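Local structure of mandelate racemase / muconate lactonizing enzyme, C-terminal domain protein (Pseudovibrio sp. JE062, 4JHM) at residues Q255-T258 with H259-T263; R64-I67 with E68-T72; M121-Y124 with M125-G128; V269-A273 with T274-G278; Q86-N89 with N90-A94. The protein is of unknown function but belongs to the enolase superfamily, whose members combine an alpha+beta capping domain with a modified TIM-barrel domain. All blocks are in the same frame, centred on the assembly; numbering follows the deposited sequence.

Contact 1. Residues Q255-T258 with H259-T263; sequences QEVT and HALST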
loop_
_atom_site.group_PDB
_atom_site.type_symbol
_atom_site.label_atom_id
_atom_site.label_comp_id
_atom_site.label_asym_id
_atom_site.label_seq_id
_atom_site.Cartn_x
_atom_site.Cartn_y
_atom_site.Cartn_z
ATOM N N GLN A 255 20.363 -3.380 8.505
ATOM C CA GLN A 255 18.994 -3.666 8.076
ATOM C C GLN A 255 18.015 -2.741 8.779
ATOM O O GLN A 255 17.145 -2.152 8.141
ATOM C CB GLN A 255 18.603 -5.120 8.366
ATOM C CG GLN A 255 19.448 -6.177 7.665
ATOM C CD GLN A 255 20.792 -6.381 8.333
ATOM O OE1 GLN A 255 21.731 -5.634 8.090
ATOM N NE2 GLN A 255 20.888 -7.391 9.184
ATOM N N GLU A 256 18.157 -2.612 10.096
ATOM C CA GLU A 256 17.263 -1.759 10.877
ATOM C C GLU A 256 17.284 -0.323 10.366
ATOM O O GLU A 256 16.228 0.287 10.162
ATOM C CB GLU A 256 17.630 -1.798 12.359
ATOM C CG GLU A 256 16.993 -2.946 13.126
ATOM C CD GLU A 256 17.609 -3.151 14.498
ATOM O OE1 GLU A 256 18.822 -3.428 14.571
ATOM O OE2 GLU A 256 16.880 -3.048 15.504
ATOM N N VAL A 257 18.488 0.208 10.159
ATOM C CA VAL A 257 18.666 1.541 9.591
ATOM C C VAL A 257 18.034 1.617 8.206
ATOM O O VAL A 257 17.371 2.599 7.857
ATOM C CB VAL A 257 20.161 1.892 9.452
ATOM C CG1 VAL A 257 20.343 3.103 8.545
ATOM C CG2 VAL A 257 20.783 2.139 10.819
ATOM N N THR A 258 18.252 0.575 7.413
ATOM C CA THR A 258 17.740 0.541 6.058
ATOM C C THR A 258 16.223 0.618 6.066
ATOM O O THR A 258 15.622 1.386 5.319
ATOM C CB THR A 258 18.191 -0.738 5.339
ATOM O OG1 THR A 258 19.597 -0.649 5.062
ATOM C CG2 THR A 258 17.410 -0.937 4.035
ATOM N N HIS A 259 15.614 -0.186 6.928
ATOM C CA HIS A 259 14.169 -0.243 7.043
ATOM C C HIS A 259 13.572 1.087 7.514
ATOM O O HIS A 259 12.539 1.529 7.001
ATOM C CB HIS A 259 13.785 -1.345 8.024
ATOM C CG HIS A 259 12.309 -1.501 8.199
ATOM N ND1 HIS A 259 11.604 -0.843 9.182
ATOM C CD2 HIS A 259 11.403 -2.231 7.509
ATOM C CE1 HIS A 259 10.327 -1.166 9.096
ATOM N NE2 HIS A 259 10.178 -2.006 8.087
ATOM N N ALA A 260 14.219 1.714 8.496
ATOM C CA ALA A 260 13.730 2.963 9.077
ATOM C C ALA A 260 13.652 4.064 8.023
ATOM O O ALA A 260 12.636 4.744 7.881
ATOM C CB ALA A 260 14.630 3.398 10.223
ATOM N N LEU A 261 14.734 4.239 7.284
ATOM C CA LEU A 261 14.749 5.214 6.212
ATOM C C LEU A 261 13.727 4.831 5.139
ATOM O O LEU A 261 12.992 5.684 4.645
ATOM C CB LEU A 261 16.156 5.323 5.624
ATOM C CG LEU A 261 17.215 5.837 6.603
ATOM C CD1 LEU A 261 18.589 5.865 5.952
ATOM C CD2 LEU A 261 16.845 7.222 7.099
ATOM N N SER A 262 13.667 3.544 4.806
ATOM C CA SER A 262 12.745 3.043 3.782
ATOM C C SER A 262 11.273 3.287 4.108
ATOM O O SER A 262 10.450 3.400 3.204
ATOM C CB SER A 262 12.959 1.545 3.556
ATOM O OG SER A 262 14.095 1.313 2.744
ATOM N N THR A 263 10.942 3.363 5.392
ATOM C CA THR A 263 9.553 3.517 5.808
ATOM C C THR A 263 9.262 4.905 6.382
ATOM O O THR A 263 8.175 5.147 6.913
ATOM C CB THR A 263 9.162 2.437 6.838
ATOM O OG1 THR A 263 10.043 2.495 7.967
ATOM C CG2 THR A 263 9.254 1.062 6.217
#
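Thr258 and Ser262 lie one turn apart on helix 254-262, and the later residue grips the carbonyl of the earlier one twice. Ser262 N donates to Thr258 O at 3.0 Å, and Ser262 OG also bonds to Thr258 O at 3.0 Å, the two donors coming from opposite faces of the carbonyl plane. The hydroxyl can fold back because OG stands beside its own backbone N (chi1 -79°). Thr258 OG1 turns to the preceding turn and bonds to the carbonyl O of Leu254. His259 joins the turn through its backbone, with His259 N to Gln255 O at 2.8 Å, while its imidazole leads away from 255-258. Over one face of that ring sits Thr263 CG2, displaced toward the rim, and Thr263 OG1 donates to His259 O at 2.8 Å where the helix ends. The helix follows strand 243-245, as an outer helix of the TIM-barrel-like domain. On its inner side Val257 and Leu261 run side by side, Val257 CG1 to Leu261 CD1 being 4.2 Å, and Val257 also rests on Ile288 of helix 279-291. Outward, His259 meets Phe230 of the third subunit edge-to-face, and Lys231 of the fourth subunit bonds to Ser262 O.

Contact 2. Residues R64-I67 with E68-T72; sequences RCII and ESLRT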
loop_
_atom_site.group_PDB
_atom_site.type_symbol
_atom_site.label_atom_id
_atom_site.label_comp_id
_atom_site.label_asym_id
_atom_site.label_seq_id
_atom_site.Cartn_x
_atom_site.Cartn_y
_atom_site.Cartn_z
ATOM N N ARG A 64 31.762 -2.847 35.128
ATOM C CA ARG A 64 32.616 -3.942 34.656
ATOM C C ARG A 64 31.882 -4.831 33.635
ATOM O O ARG A 64 32.439 -5.815 33.153
ATOM C CB ARG A 64 33.092 -4.801 35.824
ATOM C CG ARG A 64 33.826 -4.059 36.929
ATOM C CD ARG A 64 34.197 -5.015 38.053
ATOM N NE ARG A 64 34.515 -4.313 39.292
ATOM C CZ ARG A 64 35.730 -4.223 39.829
ATOM N NH1 ARG A 64 35.899 -3.557 40.964
ATOM N NH2 ARG A 64 36.777 -4.795 39.248
ATOM N N CYS A 65 30.638 -4.478 33.311
ATOM C CA CYS A 65 29.826 -5.235 32.354
ATOM C C CYS A 65 30.501 -5.371 30.995
ATOM O O CYS A 65 30.620 -6.470 30.454
ATOM C CB CYS A 65 28.464 -4.560 32.161
ATOM S SG CYS A 65 27.374 -5.419 30.999
ATOM N N ILE A 66 30.918 -4.241 30.437
ATOM C CA ILE A 66 31.597 -4.228 29.153
ATOM C C ILE A 66 32.943 -4.949 29.242
ATOM O O ILE A 66 33.154 -5.954 28.566
ATOM C CB ILE A 66 31.797 -2.786 28.648
ATOM C CG1 ILE A 66 30.453 -2.179 28.231
ATOM C CG2 ILE A 66 32.787 -2.748 27.489
ATOM C CD1 ILE A 66 29.787 -2.863 27.054
ATOM N N ILE A 67 33.850 -4.456 30.081
ATOM C CA ILE A 67 35.187 -5.051 30.168
ATOM C C ILE A 67 35.136 -6.570 30.355
ATOM O O ILE A 67 36.027 -7.290 29.894
ATOM C CB ILE A 67 36.022 -4.445 31.313
ATOM C CG1 ILE A 67 37.509 -4.767 31.103
ATOM C CG2 ILE A 67 35.541 -4.966 32.659
ATOM C CD1 ILE A 67 38.453 -3.931 31.940
ATOM N N GLU A 68 34.092 -7.050 31.025
ATOM C CA GLU A 68 33.963 -8.470 31.328
ATOM C C GLU A 68 33.379 -9.226 30.139
ATOM O O GLU A 68 33.586 -10.428 29.993
ATOM C CB GLU A 68 33.098 -8.669 32.573
ATOM C CG GLU A 68 33.456 -9.903 33.383
ATOM C CD GLU A 68 34.939 -9.988 33.731
ATOM O OE1 GLU A 68 35.510 -8.992 34.224
ATOM O OE2 GLU A 68 35.537 -11.063 33.524
ATOM N N SER A 69 32.642 -8.507 29.299
ATOM C CA SER A 69 32.161 -9.046 28.033
ATOM C C SER A 69 33.334 -9.178 27.079
ATOM O O SER A 69 33.480 -10.185 26.394
ATOM C CB SER A 69 31.108 -8.118 27.427
ATOM O OG SER A 69 30.809 -8.493 26.094
ATOM N N LEU A 70 34.171 -8.147 27.050
ATOM C CA LEU A 70 35.375 -8.136 26.232
ATOM C C LEU A 70 36.321 -9.263 26.615
ATOM O O LEU A 70 37.002 -9.831 25.760
ATOM C CB LEU A 70 36.090 -6.790 26.371
ATOM C CG LEU A 70 35.594 -5.695 25.425
ATOM C CD1 LEU A 70 35.850 -4.314 26.004
ATOM C CD2 LEU A 70 36.254 -5.842 24.061
ATOM N N ARG A 71 36.362 -9.586 27.903
ATOM C CA ARG A 71 37.227 -10.654 28.394
ATOM C C ARG A 71 36.967 -11.976 27.679
ATOM O O ARG A 71 37.896 -12.719 27.385
ATOM C CB ARG A 71 37.027 -10.857 29.896
ATOM C CG ARG A 71 37.816 -12.027 30.467
ATOM C CD ARG A 71 37.667 -12.115 31.977
ATOM N NE ARG A 71 38.816 -12.763 32.602
ATOM C CZ ARG A 71 38.866 -14.046 32.940
ATOM N NH1 ARG A 71 37.826 -14.840 32.721
ATOM N NH2 ARG A 71 39.964 -14.537 33.505
ATOM N N THR A 72 35.697 -12.266 27.415
ATOM C CA THR A 72 35.308 -13.547 26.846
ATOM C C THR A 72 35.507 -13.572 25.332
ATOM O O THR A 72 35.531 -14.638 24.718
ATOM C CB THR A 72 33.839 -13.880 27.185
ATOM O OG1 THR A 72 32.962 -12.935 26.562
ATOM C CG2 THR A 72 33.624 -13.842 28.686
#
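Ile66 and Leu70, one turn apart on helix 65-73, make the apolar contact of this stretch. The CG2 branch of Ile66 meets CD1 of Leu70 at 3.7 Å, and the two side chains cross obliquely. In Ile66 this methyl lies anti to the backbone N and beside the carbonyl carbon (chi1 of CG1 -71°), which carries it forward along the helix toward the next turn, where the CD1 branch of Leu70 receives it. Ile67 stands on the same apolar side.

The backbone bonds are those of a first helical turn and differ in quality. Leu70 N to Ile66 O (2.9 Å) is close to straight, at 166° at the hydrogen. Glu68 N to Arg64 O (3.0 Å), Ser69 N to Cys65 O (3.1 Å) and Arg71 N to Ile67 O (3.1 Å) are more bent.

The helix packs against the antiparallel sheet of the N-terminal capping domain characteristic of the enolase superfamily: Ile67 touches Leu13, Ala15 and Ala371, Leu70 reaches Leu13 as well as Ile107 of helix 100-119, and Ile66 rests on Thr54 and Ser56.

Most polar side chains find partners beyond this turn. Glu68, its chain bent at CB-CG (chi2 52°), bonds through OE1 to the hydroxyl of Tyr373, and Ser69 OG pairs with Thr97 OG1. Arg71, extended from CG to NE, makes cation-pi contacts with Tyr373 and with Phe61 of the third subunit, while Cys65 packs on Cys65 of that same subunit. Thr72 is the local exception, its OG1 turning back to donate to Ser69 O at 2.8 Å.

Contact 3. Residues M121-Y124 with M125-G128; sequences MPLY and MLLG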
loop_
_atom_site.group_PDB
_atom_site.type_symbol
_atom_site.label_atom_id
_atom_site.label_comp_id
_atom_site.label_asym_id
_atom_site.label_seq_id
_atom_site.Cartn_x
_atom_site.Cartn_y
_atom_site.Cartn_z
HETATM N N MSE A 121 48.648 7.473 7.409
HETATM C CA MSE A 121 47.684 8.555 7.178
HETATM C C MSE A 121 46.522 8.469 8.131
HETATM O O MSE A 121 46.238 7.405 8.680
HETATM C CB MSE A 121 47.157 8.553 5.738
HETATM C CG MSE A 121 46.924 7.158 5.166
HETATM SE SE MSE A 121 46.368 7.287 3.273
HETATM C CE MSE A 121 48.013 8.046 2.496
ATOM N N PRO A 122 45.835 9.604 8.348
ATOM C CA PRO A 122 44.657 9.649 9.207
ATOM C C PRO A 122 43.545 8.749 8.695
ATOM O O PRO A 122 43.463 8.485 7.497
ATOM C CB PRO A 122 44.219 11.120 9.141
ATOM C CG PRO A 122 44.890 11.688 7.940
ATOM C CD PRO A 122 46.176 10.932 7.813
ATOM N N LEU A 123 42.689 8.291 9.600
ATOM C CA LEU A 123 41.662 7.330 9.241
ATOM C C LEU A 123 40.689 7.911 8.220
ATOM O O LEU A 123 40.277 7.223 7.288
ATOM C CB LEU A 123 40.896 6.874 10.481
ATOM C CG LEU A 123 40.207 5.517 10.322
ATOM C CD1 LEU A 123 41.213 4.399 10.542
ATOM C CD2 LEU A 123 39.034 5.381 11.281
ATOM N N TYR A 124 40.329 9.180 8.382
ATOM C CA TYR A 124 39.326 9.779 7.511
ATOM C C TYR A 124 39.783 9.729 6.055
ATOM O O TYR A 124 38.959 9.773 5.139
ATOM C CB TYR A 124 38.967 11.210 7.949
ATOM C CG TYR A 124 40.045 12.253 7.735
ATOM C CD1 TYR A 124 40.229 12.851 6.493
ATOM C CD2 TYR A 124 40.857 12.663 8.787
ATOM C CE1 TYR A 124 41.206 13.811 6.299
ATOM C CE2 TYR A 124 41.838 13.621 8.603
ATOM C CZ TYR A 124 42.010 14.192 7.361
ATOM O OH TYR A 124 42.985 15.143 7.185
HETATM N N MSE A 125 41.091 9.611 5.844
HETATM C CA MSE A 125 41.639 9.492 4.491
HETATM C C MSE A 125 41.435 8.102 3.950
HETATM O O MSE A 125 41.044 7.930 2.796
HETATM C CB MSE A 125 43.124 9.816 4.514
HETATM C CG MSE A 125 43.582 10.331 3.157
HETATM SE SE MSE A 125 45.370 11.138 3.337
HETATM C CE MSE A 125 44.786 12.961 3.804
ATOM N N LEU A 126 41.697 7.098 4.782
ATOM C CA LEU A 126 41.526 5.703 4.389
ATOM C C LEU A 126 40.133 5.432 3.851
ATOM O O LEU A 126 39.973 4.725 2.854
ATOM C CB LEU A 126 41.747 4.775 5.582
ATOM C CG LEU A 126 43.128 4.703 6.218
ATOM C CD1 LEU A 126 43.081 3.692 7.352
ATOM C CD2 LEU A 126 44.189 4.319 5.202
ATOM N N LEU A 127 39.129 5.977 4.532
ATOM C CA LEU A 127 37.731 5.724 4.189
ATOM C C LEU A 127 37.289 6.603 3.022
ATOM O O LEU A 127 36.767 6.107 2.024
ATOM C CB LEU A 127 36.835 5.986 5.400
ATOM C CG LEU A 127 37.254 5.275 6.688
ATOM C CD1 LEU A 127 36.684 5.994 7.899
ATOM C CD2 LEU A 127 36.836 3.812 6.673
ATOM N N GLY A 128 37.496 7.910 3.156
ATOM C CA GLY A 128 37.152 8.851 2.100
ATOM C C GLY A 128 38.040 10.075 2.144
ATOM O O GLY A 128 39.259 9.984 1.957
#
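Met121 and Met125, both selenomethionines, interlock at about a right angle just before and within helix 123-127. The SE of Met125 lies in the hollow bounded by CB and SE of Met121, at 4.0 Å from Met121 CB. Next to this, the CD2 branch of Leu126 fits against Met121 CG at 3.9 Å; Met121 thus touches two residues of the following turn. Pro122, at the N-cap position, touches Met125 with its ring, Pro122 CG to Met125 CB being 4.3 Å, and Met125 N donates to Pro122 O at 3.1 Å. Leu123 fills the other flank with both branches: CD1 meets Leu126 CD1 at 3.8 Å, and CD2 meets Leu127 CD1 at 4.2 Å. Tyr124 places its ring between its own N and carbonyl carbon (chi1 70°), which keeps CB, CG and CD1 close to the backbone N of Met125. Gly128 N to Tyr124 O (3.1 Å) closes the last turn. Tyr124 OH bonds to Thr132 OG1. The short helix lies where the N-terminal capping domain meets the barrel: Leu123, Leu126 and Leu127 touch helix 100-119, and Leu123 and Leu127 also reach the barrel helices 279-291 and 304-316, while Leu126 packs against Leu126 of the second subunit.

Contact 4. Residues V269-A273 with T274-G278; sequences VRQDA and TVCGG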
loop_
_atom_site.group_PDB
_atom_site.type_symbol
_atom_site.label_atom_id
_atom_site.label_comp_id
_atom_site.label_asym_id
_atom_site.label_seq_id
_atom_site.Cartn_x
_atom_site.Cartn_y
_atom_site.Cartn_z
ATOM N N VAL A 269 19.946 9.624 10.191
ATOM C CA VAL A 269 20.260 8.427 10.956
ATOM C C VAL A 269 21.335 8.782 11.957
ATOM O O VAL A 269 22.231 9.571 11.667
ATOM C CB VAL A 269 20.651 7.225 10.066
ATOM C CG1 VAL A 269 20.825 7.653 8.623
ATOM C CG2 VAL A 269 21.896 6.523 10.598
ATOM N N ARG A 270 21.217 8.220 13.151
ATOM C CA ARG A 270 22.108 8.561 14.238
ATOM C C ARG A 270 22.716 7.291 14.790
ATOM O O ARG A 270 22.019 6.447 15.342
ATOM C CB ARG A 270 21.352 9.311 15.328
ATOM C CG ARG A 270 22.108 9.431 16.643
ATOM C CD ARG A 270 21.283 10.204 17.656
ATOM N NE ARG A 270 20.704 11.379 17.015
ATOM C CZ ARG A 270 21.373 12.499 16.778
ATOM N NH1 ARG A 270 22.641 12.603 17.152
ATOM N NH2 ARG A 270 20.777 13.514 16.168
ATOM N N GLN A 271 24.023 7.160 14.616
ATOM C CA GLN A 271 24.742 5.997 15.080
ATOM C C GLN A 271 25.999 6.450 15.773
ATOM O O GLN A 271 26.439 7.585 15.608
ATOM C CB GLN A 271 25.127 5.101 13.912
ATOM C CG GLN A 271 23.952 4.496 13.175
ATOM C CD GLN A 271 23.377 3.301 13.893
ATOM O OE1 GLN A 271 22.753 3.439 14.941
ATOM N NE2 GLN A 271 23.582 2.113 13.327
ATOM N N ASP A 272 26.571 5.541 16.548
ATOM C CA ASP A 272 27.825 5.767 17.228
ATOM C C ASP A 272 28.719 4.607 16.832
ATOM O O ASP A 272 28.308 3.447 16.898
ATOM C CB ASP A 272 27.594 5.799 18.740
ATOM C CG ASP A 272 28.822 6.218 19.517
ATOM O OD1 ASP A 272 29.934 6.202 18.950
ATOM O OD2 ASP A 272 28.670 6.561 20.707
ATOM N N ALA A 273 29.930 4.916 16.392
ATOM C CA ALA A 273 30.856 3.889 15.959
ATOM C C ALA A 273 31.166 2.939 17.107
ATOM O O ALA A 273 31.407 1.756 16.891
ATOM C CB ALA A 273 32.132 4.524 15.434
ATOM N N THR A 274 31.144 3.460 18.331
ATOM C CA THR A 274 31.484 2.677 19.513
ATOM C C THR A 274 30.303 1.863 20.030
ATOM O O THR A 274 30.365 1.300 21.126
ATOM C CB THR A 274 31.947 3.588 20.662
ATOM O OG1 THR A 274 30.859 4.422 21.073
ATOM C CG2 THR A 274 33.109 4.453 20.222
ATOM N N VAL A 275 29.224 1.808 19.249
ATOM C CA VAL A 275 28.029 1.073 19.648
ATOM C C VAL A 275 27.556 0.108 18.565
ATOM O O VAL A 275 27.219 -1.040 18.861
ATOM C CB VAL A 275 26.871 2.027 20.004
ATOM C CG1 VAL A 275 25.561 1.262 20.101
ATOM C CG2 VAL A 275 27.146 2.746 21.312
ATOM N N CYS A 276 27.532 0.561 17.314
ATOM C CA CYS A 276 26.926 -0.225 16.235
ATOM C C CYS A 276 27.858 -1.267 15.614
ATOM O O CYS A 276 27.482 -1.939 14.659
ATOM C CB CYS A 276 26.368 0.694 15.145
ATOM S SG CYS A 276 27.599 1.652 14.235
ATOM N N GLY A 277 29.064 -1.410 16.150
ATOM C CA GLY A 277 29.995 -2.418 15.650
ATOM C C GLY A 277 31.313 -1.869 15.133
ATOM O O GLY A 277 32.065 -2.581 14.469
ATOM N N GLY A 278 31.590 -0.602 15.429
ATOM C CA GLY A 278 32.863 0.012 15.068
ATOM C C GLY A 278 32.850 0.766 13.750
ATOM O O GLY A 278 31.815 0.897 13.097
#
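Asp272 holds CG anti to its backbone N (chi1 -172°) and Thr274 sets OG1 between its own N and carbonyl carbon (chi1 65°), and these two torsions turn the carboxylate and the hydroxyl toward each other. Thr274 N donates to Asp272 OD1 at 3.1 Å from above the carboxylate plane, closing an Asx turn; a weak bond from Thr274 OG1 to the same Asp272 OD1, at 2.9 Å, adds to it. The main-chain carbonyl of Asp272 is held as well. Val275 N reaches Asp272 O at 3.0 Å from well above the carbonyl plane, completing a beta turn, whereas Cys276 N meets Asp272 O at 3.0 Å nearly along the C=O axis. Val275 then lies across the aspartate, its CG2 at 4.0 Å from Asp272 CB. Beyond Cys276 the chain takes positive phi at Gly277 and Gly278, and a weak bond from Gly278 N to Ala273 O (2.8 Å) draws the loop together. Asn310 of helix 304-316 secures the turn, its ND2 bonding to Asp272 OD1 and its OD1 accepting from Ala273 N. The extended run 269-272 packs beside helices 254-262 and 279-291, and Gly278 is the N-cap of the latter.

Contact 5. Residues Q86-N89 with N90-A94; sequences QELN and NWLGA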
loop_
_atom_site.group_PDB
_atom_site.type_symbol
_atom_site.label_atom_id
_atom_site.label_comp_id
_atom_site.label_asym_id
_atom_site.label_seq_id
_atom_site.Cartn_x
_atom_site.Cartn_y
_atom_site.Cartn_z
ATOM N N GLN A 86 37.192 -6.321 7.824
ATOM C CA GLN A 86 35.869 -6.845 7.512
ATOM C C GLN A 86 35.771 -8.307 7.925
ATOM O O GLN A 86 34.727 -8.759 8.400
ATOM C CB GLN A 86 35.560 -6.690 6.025
ATOM C CG GLN A 86 34.241 -7.316 5.602
ATOM C CD GLN A 86 33.068 -6.830 6.435
ATOM O OE1 GLN A 86 32.720 -5.650 6.404
ATOM N NE2 GLN A 86 32.451 -7.742 7.181
ATOM N N GLU A 87 36.860 -9.046 7.739
ATOM C CA GLU A 87 36.910 -10.445 8.148
ATOM C C GLU A 87 36.919 -10.548 9.671
ATOM O O GLU A 87 36.362 -11.489 10.237
ATOM C CB GLU A 87 38.137 -11.137 7.551
ATOM C CG GLU A 87 38.315 -12.586 7.982
ATOM C CD GLU A 87 39.063 -12.725 9.295
ATOM O OE1 GLU A 87 38.626 -13.522 10.154
ATOM O OE2 GLU A 87 40.090 -12.031 9.470
ATOM N N LEU A 88 37.551 -9.577 10.327
ATOM C CA LEU A 88 37.550 -9.498 11.784
ATOM C C LEU A 88 36.141 -9.180 12.281
ATOM O O LEU A 88 35.614 -9.842 13.174
ATOM C CB LEU A 88 38.516 -8.413 12.259
ATOM C CG LEU A 88 38.809 -8.399 13.762
ATOM C CD1 LEU A 88 39.545 -9.666 14.171
ATOM C CD2 LEU A 88 39.611 -7.167 14.149
ATOM N N ASN A 89 35.545 -8.150 11.694
ATOM C CA ASN A 89 34.161 -7.805 11.951
ATOM C C ASN A 89 33.293 -9.041 11.809
ATOM O O ASN A 89 32.494 -9.363 12.688
ATOM C CB ASN A 89 33.709 -6.735 10.962
ATOM C CG ASN A 89 32.582 -5.890 11.496
ATOM O OD1 ASN A 89 31.426 -6.302 11.487
ATOM N ND2 ASN A 89 32.911 -4.692 11.966
ATOM N N ASN A 90 33.463 -9.738 10.694
ATOM C CA ASN A 90 32.770 -10.992 10.468
ATOM C C ASN A 90 32.960 -11.888 11.682
ATOM O O ASN A 90 32.001 -12.331 12.303
ATOM C CB ASN A 90 33.319 -11.671 9.211
ATOM C CG ASN A 90 32.362 -12.694 8.632
ATOM O OD1 ASN A 90 32.764 -13.791 8.239
ATOM N ND2 ASN A 90 31.087 -12.337 8.566
ATOM N N TRP A 91 34.216 -12.122 12.030
ATOM C CA TRP A 91 34.568 -12.955 13.172
ATOM C C TRP A 91 33.898 -12.477 14.471
ATOM O O TRP A 91 33.428 -13.287 15.265
ATOM C CB TRP A 91 36.089 -12.966 13.319
ATOM C CG TRP A 91 36.621 -13.887 14.355
ATOM C CD1 TRP A 91 36.962 -15.195 14.191
ATOM C CD2 TRP A 91 36.913 -13.562 15.718
ATOM N NE1 TRP A 91 37.436 -15.711 15.373
ATOM C CE2 TRP A 91 37.414 -14.728 16.326
ATOM C CE3 TRP A 91 36.794 -12.399 16.484
ATOM C CZ2 TRP A 91 37.794 -14.766 17.665
ATOM C CZ3 TRP A 91 37.170 -12.439 17.812
ATOM C CH2 TRP A 91 37.665 -13.614 18.389
ATOM N N LEU A 92 33.842 -11.162 14.674
ATOM C CA LEU A 92 33.282 -10.588 15.900
ATOM C C LEU A 92 31.774 -10.783 16.020
ATOM O O LEU A 92 31.253 -10.970 17.121
ATOM C CB LEU A 92 33.604 -9.096 15.985
ATOM C CG LEU A 92 35.068 -8.778 16.296
ATOM C CD1 LEU A 92 35.350 -7.291 16.125
ATOM C CD2 LEU A 92 35.439 -9.246 17.701
ATOM N N GLY A 93 31.079 -10.733 14.888
ATOM C CA GLY A 93 29.632 -10.930 14.864
ATOM C C GLY A 93 29.200 -12.356 15.180
ATOM O O GLY A 93 28.009 -12.627 15.331
ATOM N N ALA A 94 30.159 -13.272 15.274
ATOM C CA ALA A 94 29.861 -14.657 15.620
ATOM C C ALA A 94 30.248 -14.974 17.067
ATOM O O ALA A 94 30.067 -16.105 17.526
ATOM C CB ALA A 94 30.576 -15.604 14.667
#
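Glu87 and Trp91 stand one turn apart on helix 85-92, and the bend of the glutamate brings them together. Its CG is anti to the backbone N, but chi2 of -86° curls the chain so that OE1 comes to 4.1 Å from Trp91 CB. The glutamate side chain slants past that of Trp91, with the carboxylate and ring planes 65° apart. Trp91, also with CG anti to its N (chi1 -174°), carries its ring away from 86-89 to Leu77 and to a cation-pi contact with Arg95. Leu92 instead holds CG beside the backbone N, anti to the carbonyl carbon, which brings CD1 back to 4.3 Å from Leu88 CG. This leucine pair is the buried side of a short helix in the N-terminal capping domain: Leu88 touches Ala111 and Leu92 touches Ile107, both on helix 100-119. The turns are joined by Asn90 N to Gln86 O (2.8 Å), Trp91 N to Glu87 O (2.9 Å) and Gly93 N to Asn89 O (3.0 Å). Gln86, also bent at chi2 but in the opposite sense, sends OE1 to Lys284 NZ of helix 279-291, and Asn89 ND2 bonds to Asp108 OD2. The solvent-exposed Asn90 packs on Asp318 of the second subunit.

Contact 4 lies deepest, its centre about 7 Å from that of the chain, and is a loop held by a carboxylate and a carbonyl; the other four are helical turns with centres about 19 to 22 Å out. All four helical contacts also meet other subunits, but contact 5 alone includes exposed residues. Contact 1 packs directly on contact 4 through Val257 and Leu261, within the barrel domain. Contact 5 meets contact 4 by the weak Asn89 ND2 to Gly277 O bond, joining capping domain to barrel. Contacts 2, 3 and 5 all rest on helix 100-119, contact 3 having the most apolar side-chain pairs.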